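Local coordinates for protein 2-Keto-3-deoxy-(6-phospho-)gluconate aldolase (Thermoproteus tenax, PDB 2R94) that belongs to the dihydrodipicolinate synthetase family of TIM-barrel aldolases and holds pyruvic acid in covalent linkage inside its barrel, at residues Y128-A133 / K153-S158; I68-S73 / V94-P99; P6-F11 / Y253-P258; E2-V7 / G192-S197. All blocks are in the same frame, centred on the assembly; numbering follows the deposited sequence.

In the fold
Contacts 1, 2 and 4 each join neighbouring parallel strands of the TIM barrel, and they illustrate how one repeated kind of strand pairing changes its chemistry around the ring. Contact 2 joins the third and fourth strands, contact 1 the fifth and sixth, and contact 4 the first and eighth, which closes the barrel. Contacts 1 and 2 meet where Y128 N lies 2.9 Å from S96 O, a probable hydrogen bond. Contact 1 carries the lysine bound to pyruvic acid, while contact 4 sets P6 against the ligand. Contact 3 shares P6 and V7 with contact 4 but pairs loops; all four are largely buried, though contact 3 reaches the surface at E257.

Contact 1. Residues Y128-A133 / K153-S158; sequences YNYPAA and KDTNES. With PYR (pyruvic acid), chain E.
Y128 and N129 run parallel to K153 and D154, with N129 donating to K153 O and accepting from T155 N; the second bond, 2.7 Å from T155 N to N129 O, is the straighter at 171°. On the face carrying Y128 and K153, the two side chains lie side by side. The lysine chain, fully extended, passes its CD over the tyrosine ring, 4.1 Å from the centroid in a CH-pi contact, and ends in a covalent bond of 1.6 Å from K153 NZ to pyruvic acid CA. Y128 OH lies 3.1 Å from the ligand's OXT and is itself held by T41.

T155 OG1 sits at the edge of the Y128 ring, buried and with no polar partner in the model, whereas CG2, anti to the backbone N (OG1 at chi1 -71°), reaches over the Y130 ring, 3.6 Å from its centroid. A133 CB lies on the opposite face of that ring, and P103 of a second subunit packs on Y130. A water bridges T155 O and A132 N. On the other sheet face D154 is bonded by H161 and T162 of helix 159-168, while backbone bonds tie Y128 to strand 93-96 and D154 to strand 173-176.

Contact 2. Residues I68-S73 / V94-P99; sequences IVQVAS and VASLPP
The side-chain amide of Q70, the flat group of this contact, has its end near S96 CA and L97 N. It gets there because the chain, after leaving CB with CG anti to the backbone N (chi1 -161°), bends at chi2 (-79°), carrying CD to 4.2 Å from L97 N. The aliphatic part of Q70 lies next to A95, CG to A95 CB being 4.4 Å, and the rings of F37 and Y128 border it as well.

The backbones pair in parallel: A95 N donates to V69 O at 2.8 Å, and V71 N to A95 O at 2.9 Å. V94 CA and Q70 CA add CA-H...O contacts to those same two carbonyls. Strands 67-70 and 93-96, 29° apart, are the two strands of a beta-alpha-beta crossover whose connection is helix 76-88, one of the units from which a TIM barrel is built. Q70 and A95 share the face turned to the barrel interior, where A95 CB also meets I68 CG2.

The face of V69 and V94 is aliphatic; just past the strand, V71 CG1 reaches V94 CB at 4.0 Å, and L117 of helix 107-120 packs on V71. Further on, A72 CB touches L97 CB at 3.8 Å and lies beside S96 OG. That hydroxyl donates to L97 O over 2.6 Å, in the carbonyl plane on a lone pair, and is also bonded to Y113 OH.

Contact 3. Residues P6-F11 / Y253-P258; sequences PVITTF and YEAGEP. With PYR (pyruvic acid), chain E.
The F11 side chain runs past E257 O. CB comes first, 3.1 Å from E257 O, and CG stays near the same oxygen. CD2, at 3.4 Å from E257 O, brings the ring around so that this oxygen lies at its edge and in its plane. CD2 also approaches P258 C at 3.9 Å, while R259, outside the two segments, touches the F11 side chain too. The chi1 of -71° turns the ring back beside its own backbone N, which donates to that same carbonyl oxygen over 3.0 Å. One acceptor thus receives the peptide N-H and has the aromatic edge alongside it.

The return bond, E257 N to F11 O, is weak, and together the two make a single antiparallel hydrogen-bonded bridge. G256, with a positive phi of 71°, presses its CA to 3.3 Å from F11 O, leaving little space on that side. T10 CG2 sits close to A255 O, at 3.1 Å, and its OG1 is bonded to D17 O; I8 CD1 packs against A255 CB.

The arrangement ties the loop after the first strand of the TIM barrel, which leads away from the pyruvic acid site, to the loop following helix 239-251.

Contact 4. Residues E2-V7 / G192-S197; sequences EIVAPV and GVVASS. With PYR (pyruvic acid), chain E.
V193 O accepts from V4 N at 2.8 Å and 165°, the central rung of a parallel ladder between strands 2-6 and 192-194. These are the first and eighth strands of the TIM barrel, and their pairing is what closes the ring. Along the strands, V193 N donates to E2 O before this rung and A195 N to V4 O after it, the latter longer at 3.2 Å. G192 lets the chains come near at the start: its CA is 3.0 Å from E2 O, too close for a CB to fit beside that carbonyl. Its almost fully stretched backbone would, separately, jam a CB against the carbonyl O of the residue before. The carboxylate of E2 has its partners elsewhere, in a salt bridge to R66 and a hydrogen bond to Y175.

V4 and V194 share one face. V194 CG2, anti to the carbonyl carbon with CG1 anti to the backbone N (chi1 -172°), touches V4 CB at 3.6 Å, and V194 CG1 reaches P6 CD. On the other face, helix 182-187 covers I3 and V193 through F186. Where the strands end, P6 turns toward 192-197, its CD 3.0 Å from A195 O and its CG near S196 CA. P6 CB stands 3.3 Å from pyruvic acid C.

Contact 1. Residues Y128-A133 / K153-S158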
# COMPACT_ATOMS: atom_id res chain seq x y z
N TYR A 128 7.22 -20.53 -1.43
CA TYR A 128 6.94 -19.78 -2.67
C TYR A 128 6.33 -18.49 -2.19
O TYR A 128 5.17 -18.44 -1.84
CB TYR A 128 6.01 -20.55 -3.62
CG TYR A 128 5.43 -19.77 -4.80
CD1 TYR A 128 5.92 -18.49 -5.18
CD2 TYR A 128 4.40 -20.35 -5.58
CE1 TYR A 128 5.36 -17.80 -6.29
CE2 TYR A 128 3.85 -19.72 -6.66
CZ TYR A 128 4.31 -18.43 -7.03
OH TYR A 128 3.70 -17.81 -8.11
N ASN A 129 7.16 -17.46 -2.07
CA ASN A 129 6.72 -16.21 -1.50
C ASN A 129 6.24 -15.29 -2.62
O ASN A 129 6.92 -15.11 -3.63
CB ASN A 129 7.84 -15.60 -0.66
CG ASN A 129 7.40 -14.39 0.08
OD1 ASN A 129 7.94 -13.30 -0.14
ND2 ASN A 129 6.48 -14.55 1.00
N TYR A 130 5.05 -14.72 -2.44
CA TYR A 130 4.51 -13.90 -3.51
C TYR A 130 3.56 -12.87 -2.94
O TYR A 130 2.37 -13.01 -3.11
CB TYR A 130 3.74 -14.76 -4.48
CG TYR A 130 3.31 -14.03 -5.74
CD1 TYR A 130 3.48 -12.64 -5.89
CD2 TYR A 130 2.77 -14.73 -6.78
CE1 TYR A 130 3.09 -11.99 -7.08
CE2 TYR A 130 2.38 -14.11 -7.95
CZ TYR A 130 2.53 -12.75 -8.09
OH TYR A 130 2.15 -12.22 -9.29
N PRO A 131 4.09 -11.84 -2.26
CA PRO A 131 3.26 -10.98 -1.40
C PRO A 131 2.11 -10.29 -2.09
O PRO A 131 1.05 -10.14 -1.47
CB PRO A 131 4.26 -9.97 -0.84
CG PRO A 131 5.61 -10.70 -0.94
CD PRO A 131 5.51 -11.47 -2.21
N ALA A 132 2.28 -9.92 -3.36
CA ALA A 132 1.24 -9.22 -4.10
C ALA A 132 0.01 -10.09 -4.35
O ALA A 132 -1.10 -9.57 -4.40
CB ALA A 132 1.79 -8.72 -5.50
N ALA A 133 0.23 -11.38 -4.59
CA ALA A 133 -0.83 -12.34 -4.85
C ALA A 133 -1.31 -12.87 -3.53
O ALA A 133 -2.50 -12.94 -3.30
CB ALA A 133 -0.35 -13.44 -5.68
N LYS A 153 11.23 -19.51 -3.74
CA LYS A 153 10.93 -18.72 -4.92
C LYS A 153 10.30 -17.49 -4.38
O LYS A 153 9.30 -17.59 -3.67
CB LYS A 153 9.92 -19.40 -5.80
CG LYS A 153 9.48 -18.51 -6.92
CD LYS A 153 8.49 -19.20 -7.82
CE LYS A 153 7.77 -18.19 -8.67
NZ LYS A 153 6.82 -18.84 -9.65
N ASP A 154 10.91 -16.33 -4.65
CA ASP A 154 10.41 -15.03 -4.15
C ASP A 154 9.95 -14.25 -5.34
O ASP A 154 10.75 -13.81 -6.17
CB ASP A 154 11.51 -14.32 -3.40
CG ASP A 154 11.04 -13.13 -2.66
OD1 ASP A 154 9.84 -13.03 -2.29
OD2 ASP A 154 11.90 -12.26 -2.39
N THR A 155 8.64 -14.14 -5.49
CA THR A 155 8.11 -13.35 -6.59
C THR A 155 7.93 -11.97 -6.07
O THR A 155 6.92 -11.62 -5.46
CB THR A 155 6.82 -13.90 -7.17
OG1 THR A 155 7.14 -15.12 -7.89
CG2 THR A 155 6.24 -12.88 -8.18
N ASN A 156 8.96 -11.16 -6.27
CA ASN A 156 9.13 -9.93 -5.52
C ASN A 156 9.94 -8.96 -6.37
O ASN A 156 10.89 -9.38 -7.05
CB ASN A 156 9.88 -10.20 -4.23
CG ASN A 156 9.55 -9.22 -3.19
OD1 ASN A 156 9.57 -8.03 -3.45
ND2 ASN A 156 9.18 -9.70 -1.99
N GLU A 157 9.54 -7.68 -6.35
CA GLU A 157 10.22 -6.68 -7.17
C GLU A 157 11.46 -6.20 -6.39
O GLU A 157 12.41 -5.64 -6.95
CB GLU A 157 9.28 -5.55 -7.61
CG GLU A 157 8.36 -5.92 -8.84
CD GLU A 157 9.07 -5.86 -10.27
OE1 GLU A 157 10.16 -6.50 -10.50
OE2 GLU A 157 8.53 -5.15 -11.18
N SER A 158 11.47 -6.51 -5.11
CA SER A 158 12.58 -6.22 -4.28
C SER A 158 13.66 -7.33 -4.33
O SER A 158 13.64 -8.30 -3.54
CB SER A 158 12.10 -5.97 -2.86
OG SER A 158 13.20 -5.73 -1.98
C PYR E . 4.74 -18.76 -10.98
O PYR E . 4.09 -18.35 -11.96
OXT PYR E . 4.39 -19.79 -10.35
CA PYR E . 5.84 -18.05 -10.61
CB PYR E . 6.25 -16.82 -11.38
O HOH W 1 4.81 -9.73 -4.82

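Contact 2. Residues I68-S73 / V94-P99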
# COMPACT_ATOMS: atom_id res chain seq x y z
N ILE A 68 9.41 -29.36 -9.81
CA ILE A 68 9.03 -28.93 -8.46
C ILE A 68 7.54 -28.78 -8.57
O ILE A 68 7.08 -28.31 -9.62
CB ILE A 68 9.67 -27.59 -8.12
CG1 ILE A 68 11.21 -27.74 -8.18
CG2 ILE A 68 9.20 -27.10 -6.79
CD1 ILE A 68 11.97 -26.41 -7.83
N VAL A 69 6.77 -29.22 -7.55
CA VAL A 69 5.36 -29.13 -7.65
C VAL A 69 4.89 -28.20 -6.59
O VAL A 69 5.30 -28.32 -5.43
CB VAL A 69 4.69 -30.54 -7.55
CG1 VAL A 69 3.19 -30.42 -7.45
CG2 VAL A 69 5.08 -31.37 -8.82
N GLN A 70 4.06 -27.24 -7.00
CA GLN A 70 3.56 -26.24 -6.10
C GLN A 70 2.27 -26.82 -5.58
O GLN A 70 1.43 -27.24 -6.38
CB GLN A 70 3.29 -24.94 -6.87
CG GLN A 70 3.21 -23.72 -5.96
CD GLN A 70 1.88 -23.62 -5.29
OE1 GLN A 70 0.82 -23.62 -5.96
NE2 GLN A 70 1.89 -23.46 -3.97
N VAL A 71 2.09 -26.83 -4.26
CA VAL A 71 1.08 -27.67 -3.64
C VAL A 71 0.05 -26.93 -2.80
O VAL A 71 -0.79 -27.56 -2.20
CB VAL A 71 1.72 -28.76 -2.72
CG1 VAL A 71 2.71 -29.68 -3.46
CG2 VAL A 71 2.35 -28.14 -1.49
N ALA A 72 0.08 -25.60 -2.74
CA ALA A 72 -0.78 -24.91 -1.81
C ALA A 72 -2.24 -25.19 -2.05
O ALA A 72 -2.67 -25.35 -3.19
CB ALA A 72 -0.54 -23.36 -1.86
N SER A 73 -3.02 -25.19 -0.98
CA SER A 73 -4.47 -25.30 -1.07
C SER A 73 -4.98 -24.70 0.19
O SER A 73 -4.29 -24.79 1.23
CB SER A 73 -4.87 -26.78 -1.17
OG SER A 73 -6.23 -26.96 -0.84
N VAL A 94 8.90 -29.93 -3.47
CA VAL A 94 7.56 -29.35 -3.48
C VAL A 94 7.69 -27.90 -3.02
O VAL A 94 8.65 -27.54 -2.31
CB VAL A 94 6.55 -30.13 -2.54
CG1 VAL A 94 6.31 -31.50 -3.11
CG2 VAL A 94 7.10 -30.26 -1.15
N ALA A 95 6.76 -27.04 -3.42
CA ALA A 95 6.83 -25.65 -3.02
C ALA A 95 5.47 -25.33 -2.57
O ALA A 95 4.52 -25.96 -3.02
CB ALA A 95 7.12 -24.78 -4.22
N SER A 96 5.33 -24.28 -1.79
CA SER A 96 3.98 -23.83 -1.45
C SER A 96 3.96 -22.33 -1.21
O SER A 96 4.82 -21.81 -0.51
CB SER A 96 3.48 -24.52 -0.15
OG SER A 96 2.12 -24.13 0.09
N LEU A 97 2.94 -21.68 -1.75
CA LEU A 97 2.53 -20.40 -1.29
C LEU A 97 2.23 -20.54 0.18
O LEU A 97 1.91 -21.62 0.65
CB LEU A 97 1.23 -20.00 -2.00
CG LEU A 97 1.43 -19.78 -3.51
CD1 LEU A 97 0.05 -19.83 -4.20
CD2 LEU A 97 2.05 -18.41 -3.60
N PRO A 98 2.38 -19.44 0.93
CA PRO A 98 1.82 -19.38 2.25
C PRO A 98 0.30 -19.42 2.07
O PRO A 98 -0.20 -19.12 0.98
CB PRO A 98 2.19 -17.98 2.75
CG PRO A 98 3.27 -17.48 1.83
CD PRO A 98 3.07 -18.21 0.51
N PRO A 99 -0.43 -19.78 3.13
CA PRO A 99 -1.88 -19.68 3.10
C PRO A 99 -2.23 -18.31 2.55
O PRO A 99 -1.73 -17.30 3.05
CB PRO A 99 -2.26 -19.81 4.59
CG PRO A 99 -1.14 -20.83 5.08
CD PRO A 99 0.09 -20.31 4.41

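Contact 3. Residues P6-F11 / Y253-P258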
# COMPACT_ATOMS: atom_id res chain seq x y z
N PRO A 6 7.68 -21.73 -14.62
CA PRO A 6 6.44 -22.00 -13.92
C PRO A 6 5.48 -22.23 -15.06
O PRO A 6 4.97 -21.28 -15.64
CB PRO A 6 6.15 -20.68 -13.24
CG PRO A 6 6.72 -19.65 -14.23
CD PRO A 6 7.91 -20.29 -14.84
N VAL A 7 5.29 -23.50 -15.42
CA VAL A 7 4.71 -23.89 -16.70
C VAL A 7 3.22 -23.66 -16.68
O VAL A 7 2.58 -23.69 -15.59
CB VAL A 7 5.08 -25.39 -17.00
CG1 VAL A 7 4.45 -26.31 -15.96
CG2 VAL A 7 4.74 -25.76 -18.43
N ILE A 8 2.66 -23.35 -17.84
CA ILE A 8 1.23 -23.09 -17.93
C ILE A 8 0.51 -24.44 -17.83
O ILE A 8 1.05 -25.48 -18.22
CB ILE A 8 0.80 -22.46 -19.30
CG1 ILE A 8 1.45 -23.20 -20.45
CG2 ILE A 8 1.28 -21.00 -19.52
CD1 ILE A 8 1.06 -22.61 -21.78
N THR A 9 -0.74 -24.40 -17.36
CA THR A 9 -1.59 -25.54 -17.36
C THR A 9 -2.49 -25.44 -18.61
O THR A 9 -3.26 -24.48 -18.77
CB THR A 9 -2.44 -25.51 -16.13
OG1 THR A 9 -1.59 -25.40 -14.98
CG2 THR A 9 -3.25 -26.77 -16.09
N THR A 10 -2.40 -26.43 -19.48
CA THR A 10 -3.02 -26.28 -20.77
C THR A 10 -4.38 -26.98 -20.82
O THR A 10 -4.46 -28.19 -20.95
CB THR A 10 -2.12 -26.87 -21.82
OG1 THR A 10 -1.84 -28.24 -21.48
CG2 THR A 10 -0.81 -26.14 -21.86
N PHE A 11 -5.45 -26.21 -20.74
CA PHE A 11 -6.77 -26.71 -20.91
C PHE A 11 -7.13 -26.77 -22.37
O PHE A 11 -6.66 -25.97 -23.17
CB PHE A 11 -7.75 -25.81 -20.19
CG PHE A 11 -7.64 -25.90 -18.69
CD1 PHE A 11 -8.31 -26.90 -18.00
CD2 PHE A 11 -6.87 -24.98 -17.98
CE1 PHE A 11 -8.22 -26.99 -16.61
CE2 PHE A 11 -6.78 -25.04 -16.62
CZ PHE A 11 -7.46 -26.06 -15.91
N TYR A 253 3.28 -23.49 -31.54
CA TYR A 253 2.35 -24.60 -31.40
C TYR A 253 1.20 -24.16 -30.55
O TYR A 253 1.27 -23.14 -29.85
CB TYR A 253 3.03 -25.87 -30.81
CG TYR A 253 3.90 -25.63 -29.59
CD1 TYR A 253 3.34 -25.44 -28.35
CD2 TYR A 253 5.28 -25.59 -29.70
CE1 TYR A 253 4.11 -25.21 -27.24
CE2 TYR A 253 6.08 -25.34 -28.58
CZ TYR A 253 5.46 -25.14 -27.37
OH TYR A 253 6.20 -24.89 -26.28
N GLU A 254 0.14 -24.95 -30.62
CA GLU A 254 -1.04 -24.77 -29.80
C GLU A 254 -0.72 -24.97 -28.32
O GLU A 254 -0.11 -25.96 -27.91
CB GLU A 254 -2.18 -25.70 -30.28
CG GLU A 254 -3.28 -24.92 -31.07
CD GLU A 254 -4.27 -25.84 -31.86
OE1 GLU A 254 -4.13 -27.09 -31.77
OE2 GLU A 254 -5.17 -25.29 -32.58
N ALA A 255 -1.13 -23.99 -27.52
CA ALA A 255 -0.76 -23.93 -26.11
C ALA A 255 -1.94 -24.16 -25.20
O ALA A 255 -1.79 -24.06 -23.98
CB ALA A 255 -0.15 -22.58 -25.81
N GLY A 256 -3.12 -24.44 -25.75
CA GLY A 256 -4.29 -24.57 -24.92
C GLY A 256 -4.73 -23.23 -24.35
O GLY A 256 -4.36 -22.19 -24.86
N GLU A 257 -5.49 -23.25 -23.27
CA GLU A 257 -6.26 -22.10 -22.81
C GLU A 257 -6.26 -22.18 -21.32
O GLU A 257 -6.07 -23.27 -20.78
CB GLU A 257 -7.73 -22.30 -23.16
CG GLU A 257 -8.15 -22.00 -24.54
CD GLU A 257 -9.63 -22.26 -24.71
OE1 GLU A 257 -10.14 -23.21 -24.07
OE2 GLU A 257 -10.29 -21.48 -25.46
N PRO A 258 -6.42 -21.03 -20.64
CA PRO A 258 -6.64 -21.09 -19.21
C PRO A 258 -8.12 -21.37 -18.98
O PRO A 258 -8.82 -21.73 -19.90
CB PRO A 258 -6.27 -19.66 -18.75
CG PRO A 258 -6.68 -18.84 -19.88
CD PRO A 258 -6.24 -19.64 -21.10
C PYR E . 4.74 -18.76 -10.98
O PYR E . 4.09 -18.35 -11.96
OXT PYR E . 4.39 -19.79 -10.35
CA PYR E . 5.84 -18.05 -10.61
CB PYR E . 6.25 -16.82 -11.38

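Contact 4. Residues E2-V7 / G192-S197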
# COMPACT_ATOMS: atom_id res chain seq x y z
N GLU A 2 19.95 -21.69 -12.62
CA GLU A 2 18.86 -22.35 -13.29
C GLU A 2 17.83 -21.46 -13.85
O GLU A 2 17.53 -20.39 -13.30
CB GLU A 2 18.19 -23.31 -12.33
CG GLU A 2 19.05 -24.54 -12.18
CD GLU A 2 18.85 -25.23 -10.90
OE1 GLU A 2 18.17 -24.68 -10.01
OE2 GLU A 2 19.33 -26.37 -10.80
N ILE A 3 17.25 -21.94 -14.93
CA ILE A 3 16.05 -21.36 -15.51
C ILE A 3 14.91 -22.34 -15.20
O ILE A 3 14.89 -23.46 -15.74
CB ILE A 3 16.24 -21.19 -17.05
CG1 ILE A 3 17.32 -20.15 -17.32
CG2 ILE A 3 14.88 -20.80 -17.75
CD1 ILE A 3 17.70 -20.00 -18.84
N VAL A 4 13.99 -21.92 -14.34
CA VAL A 4 12.85 -22.71 -13.94
C VAL A 4 11.60 -22.13 -14.62
O VAL A 4 11.39 -20.93 -14.56
CB VAL A 4 12.68 -22.58 -12.40
CG1 VAL A 4 11.53 -23.46 -11.93
CG2 VAL A 4 13.98 -22.96 -11.69
N ALA A 5 10.81 -22.95 -15.30
CA ALA A 5 9.60 -22.49 -15.93
C ALA A 5 8.43 -22.77 -15.03
O ALA A 5 8.18 -23.92 -14.74
CB ALA A 5 9.37 -23.16 -17.23
N PRO A 6 7.68 -21.73 -14.62
CA PRO A 6 6.44 -22.00 -13.92
C PRO A 6 5.48 -22.23 -15.06
O PRO A 6 4.97 -21.28 -15.64
CB PRO A 6 6.15 -20.68 -13.24
CG PRO A 6 6.72 -19.65 -14.23
CD PRO A 6 7.91 -20.29 -14.84
N VAL A 7 5.29 -23.50 -15.42
CA VAL A 7 4.71 -23.89 -16.70
C VAL A 7 3.22 -23.66 -16.68
O VAL A 7 2.58 -23.69 -15.59
CB VAL A 7 5.08 -25.39 -17.00
CG1 VAL A 7 4.45 -26.31 -15.96
CG2 VAL A 7 4.74 -25.76 -18.43
N GLY A 192 18.81 -19.12 -9.36
CA GLY A 192 18.19 -19.23 -10.65
C GLY A 192 17.04 -18.27 -10.76
O GLY A 192 16.84 -17.42 -9.89
N VAL A 193 16.27 -18.40 -11.82
CA VAL A 193 15.07 -17.62 -11.91
C VAL A 193 13.92 -18.55 -12.17
O VAL A 193 14.09 -19.54 -12.86
CB VAL A 193 15.18 -16.58 -13.07
CG1 VAL A 193 16.32 -15.57 -12.76
CG2 VAL A 193 15.47 -17.29 -14.42
N VAL A 194 12.75 -18.24 -11.62
CA VAL A 194 11.50 -18.86 -12.05
C VAL A 194 10.70 -17.79 -12.81
O VAL A 194 10.08 -16.94 -12.21
CB VAL A 194 10.67 -19.38 -10.84
CG1 VAL A 194 9.47 -20.20 -11.32
CG2 VAL A 194 11.54 -20.22 -9.87
N ALA A 195 10.70 -17.81 -14.13
CA ALA A 195 10.17 -16.70 -14.85
C ALA A 195 9.11 -17.19 -15.77
O ALA A 195 9.33 -18.17 -16.51
CB ALA A 195 11.31 -16.07 -15.68
N SER A 196 8.00 -16.48 -15.84
CA SER A 196 6.93 -16.97 -16.65
C SER A 196 7.25 -17.01 -18.12
O SER A 196 6.66 -17.80 -18.87
CB SER A 196 5.68 -16.18 -16.39
OG SER A 196 5.83 -14.84 -16.77
N SER A 197 8.14 -16.11 -18.55
CA SER A 197 8.60 -16.09 -19.92
C SER A 197 9.39 -17.32 -20.28
O SER A 197 9.72 -17.54 -21.47
CB SER A 197 9.44 -14.85 -20.19
OG SER A 197 10.50 -14.74 -19.28
C PYR E . 4.74 -18.76 -10.98
O PYR E . 4.09 -18.35 -11.96
OXT PYR E . 4.39 -19.79 -10.35
CA PYR E . 5.84 -18.05 -10.61
CB PYR E . 6.25 -16.82 -11.38